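Local coordinates for AOC_like domain-containing protein (Frankia sp. Cc1.17, PDB 7DVI), which acts as an exo-selective intermolecular Diels-Alderase on non-natural substrates, and probably belongs among the isomerases, at residues I97-W102 / G115-V119. Numbering follows the deposited sequence.
With EDO (1,2-ethanediol), chain E; EDO (1,2-ethanediol), chain F.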
loop_
_atom_site.group_PDB
_atom_site.type_symbol
_atom_site.label_atom_id
_atom_site.label_comp_id
_atom_site.label_asym_id
_atom_site.label_seq_id
_atom_site.Cartn_x
_atom_site.Cartn_y
_atom_site.Cartn_z
ATOM N N ILE A 97 9.796 -8.159 -10.813
ATOM C CA ILE A 97 9.008 -7.693 -9.641
ATOM C C ILE A 97 8.413 -6.311 -9.980
ATOM O O ILE A 97 9.137 -5.467 -10.567
ATOM C CB ILE A 97 9.874 -7.613 -8.381
ATOM C CG1 ILE A 97 10.424 -8.982 -7.984
ATOM C CG2 ILE A 97 9.116 -6.946 -7.221
ATOM C CD1 ILE A 97 11.550 -8.903 -6.984
ATOM N N HIS A 98 7.136 -6.127 -9.660
ATOM C CA HIS A 98 6.497 -4.786 -9.651
ATOM C C HIS A 98 6.382 -4.326 -8.206
ATOM O O HIS A 98 5.882 -5.087 -7.358
ATOM C CB HIS A 98 5.146 -4.763 -10.377
ATOM C CG HIS A 98 4.511 -3.428 -10.253
ATOM N ND1 HIS A 98 5.052 -2.343 -10.870
ATOM C CD2 HIS A 98 3.498 -2.980 -9.470
ATOM C CE1 HIS A 98 4.359 -1.260 -10.539
ATOM N NE2 HIS A 98 3.396 -1.628 -9.677
ATOM N N ALA A 99 6.842 -3.091 -7.917
ATOM C CA ALA A 99 6.790 -2.545 -6.552
ATOM C C ALA A 99 6.276 -1.081 -6.614
ATOM O O ALA A 99 6.587 -0.371 -7.580
ATOM C CB ALA A 99 8.148 -2.663 -5.884
ATOM N N GLU A 100 5.388 -0.739 -5.700
ATOM C CA GLU A 100 4.833 0.625 -5.608
ATOM C C GLU A 100 4.266 0.855 -4.206
ATOM O O GLU A 100 3.762 -0.092 -3.520
ATOM C CB GLU A 100 3.834 0.911 -6.704
ATOM C CG GLU A 100 2.487 0.229 -6.487
ATOM C CD GLU A 100 1.564 0.636 -7.593
ATOM O OE1 GLU A 100 1.723 0.140 -8.699
ATOM O OE2 GLU A 100 0.765 1.534 -7.364
ATOM N N GLY A 101 4.368 2.116 -3.771
ATOM C CA GLY A 101 3.733 2.535 -2.513
ATOM C C GLY A 101 4.416 3.765 -1.962
ATOM O O GLY A 101 5.019 4.512 -2.745
ATOM N N TRP A 102 4.262 3.943 -0.670
ATOM C CA TRP A 102 4.489 5.229 0.037
ATOM C C TRP A 102 5.813 5.213 0.766
ATOM O O TRP A 102 6.135 4.204 1.458
ATOM C CB TRP A 102 3.374 5.464 1.044
ATOM C CG TRP A 102 2.048 5.715 0.427
ATOM C CD1 TRP A 102 0.947 4.913 0.429
ATOM C CD2 TRP A 102 1.680 6.902 -0.287
ATOM N NE1 TRP A 102 -0.063 5.513 -0.282
ATOM C CE2 TRP A 102 0.335 6.760 -0.672
ATOM C CE3 TRP A 102 2.358 8.068 -0.638
ATOM C CZ2 TRP A 102 -0.343 7.726 -1.410
ATOM C CZ3 TRP A 102 1.674 9.033 -1.348
ATOM C CH2 TRP A 102 0.351 8.857 -1.734
ATOM N N GLY A 115 10.324 1.727 2.271
ATOM C CA GLY A 115 9.937 0.798 1.191
ATOM C C GLY A 115 8.442 0.591 1.145
ATOM O O GLY A 115 7.682 1.317 1.855
ATOM N N TYR A 116 8.018 -0.384 0.338
ATOM C CA TYR A 116 6.589 -0.549 -0.005
ATOM C C TYR A 116 6.377 -1.930 -0.636
ATOM O O TYR A 116 7.339 -2.647 -0.964
ATOM C CB TYR A 116 6.180 0.561 -0.976
ATOM C CG TYR A 116 7.293 0.992 -1.899
ATOM C CD1 TYR A 116 7.685 0.244 -2.991
ATOM C CD2 TYR A 116 7.984 2.170 -1.654
ATOM C CE1 TYR A 116 8.744 0.645 -3.794
ATOM C CE2 TYR A 116 9.046 2.566 -2.431
ATOM C CZ TYR A 116 9.455 1.799 -3.503
ATOM O OH TYR A 116 10.508 2.242 -4.288
ATOM N N PRO A 117 5.105 -2.328 -0.777
ATOM C CA PRO A 117 4.771 -3.654 -1.289
ATOM C C PRO A 117 5.335 -3.931 -2.687
ATOM O O PRO A 117 5.450 -3.061 -3.526
ATOM C CB PRO A 117 3.232 -3.685 -1.277
ATOM C CG PRO A 117 2.873 -2.664 -0.197
ATOM C CD PRO A 117 3.910 -1.579 -0.333
ATOM N N ALA A 118 5.586 -5.223 -2.892
ATOM C CA ALA A 118 6.140 -5.783 -4.121
ATOM C C ALA A 118 5.435 -7.118 -4.416
ATOM O O ALA A 118 5.056 -7.820 -3.471
ATOM C CB ALA A 118 7.621 -5.949 -3.944
ATOM N N VAL A 119 5.244 -7.390 -5.694
ATOM C CA VAL A 119 4.583 -8.632 -6.179
ATOM C C VAL A 119 5.464 -9.218 -7.276
ATOM O O VAL A 119 5.920 -8.479 -8.187
ATOM C CB VAL A 119 3.136 -8.389 -6.669
ATOM C CG1 VAL A 119 3.053 -7.372 -7.792
ATOM C CG2 VAL A 119 2.475 -9.705 -7.101
HETATM C C1 EDO E . -4.163 6.153 0.691
HETATM O O1 EDO E . -3.293 7.141 0.200
HETATM C C2 EDO E . -4.178 4.988 -0.174
HETATM O O2 EDO E . -2.872 4.517 -0.476
HETATM C C1 EDO F . -1.225 -1.974 -7.074
HETATM O O1 EDO F . -0.559 -2.378 -8.233
HETATM C C2 EDO F . -2.335 -1.071 -7.445
HETATM O O2 EDO F . -3.188 -1.658 -8.383
HETATM O O HOH W 1 8.295 3.653 3.261
#
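Ala99 CB meets Ala118 CB at 3.9 Å, and Ile97 CG2 lies 3.7 Å from Ala118 CB. Ile97 can do so because CG2 stands anti to its backbone N, while CG1 takes the place beside that N. Tyr116 extends this patch: its CE1 edge comes in plane to Ala99 CB at 4.0 Å. The Tyr116 ring runs along the backbone of Glu100 and Gly101, and its hydroxyl is hydrogen-bonded to Glu88. Gly101 has no side chain; a CB there would clash with Tyr116 CB. The two segments are neighbouring antiparallel strands of the closed eight-stranded allene oxide cyclase-like barrel. His98 and Val119 form a hydrogen-bonded pair, with His98 N to Val119 O at 3.0 Å and Val119 N to His98 O at 2.9 Å. Glu100 N then donates to Pro117 O. Beyond this pairing, water 1 joins Trp102 O to Gly115 N. On the other face of the sheet His98 NE2 donates to Glu100 OE1 at 2.6 Å, nearly straight (172°) and in the imidazole plane; Glu100 OE1 accepts on its anti lone pair. Tyr85 OH is hydrogen-bonded to Glu100 OE2, and Asp89 to His98 ND1. With an alanine at Glu100, His98 NE2 and the Tyr85 hydroxyl would probably lose the carboxylate they share, and the imidazole would be freer to turn. Further along, Trp102 NE1 donates to O2 of a 1,2-ethanediol (chain E), probably from the crystallisation liquor, at 3.0 Å in the indole plane.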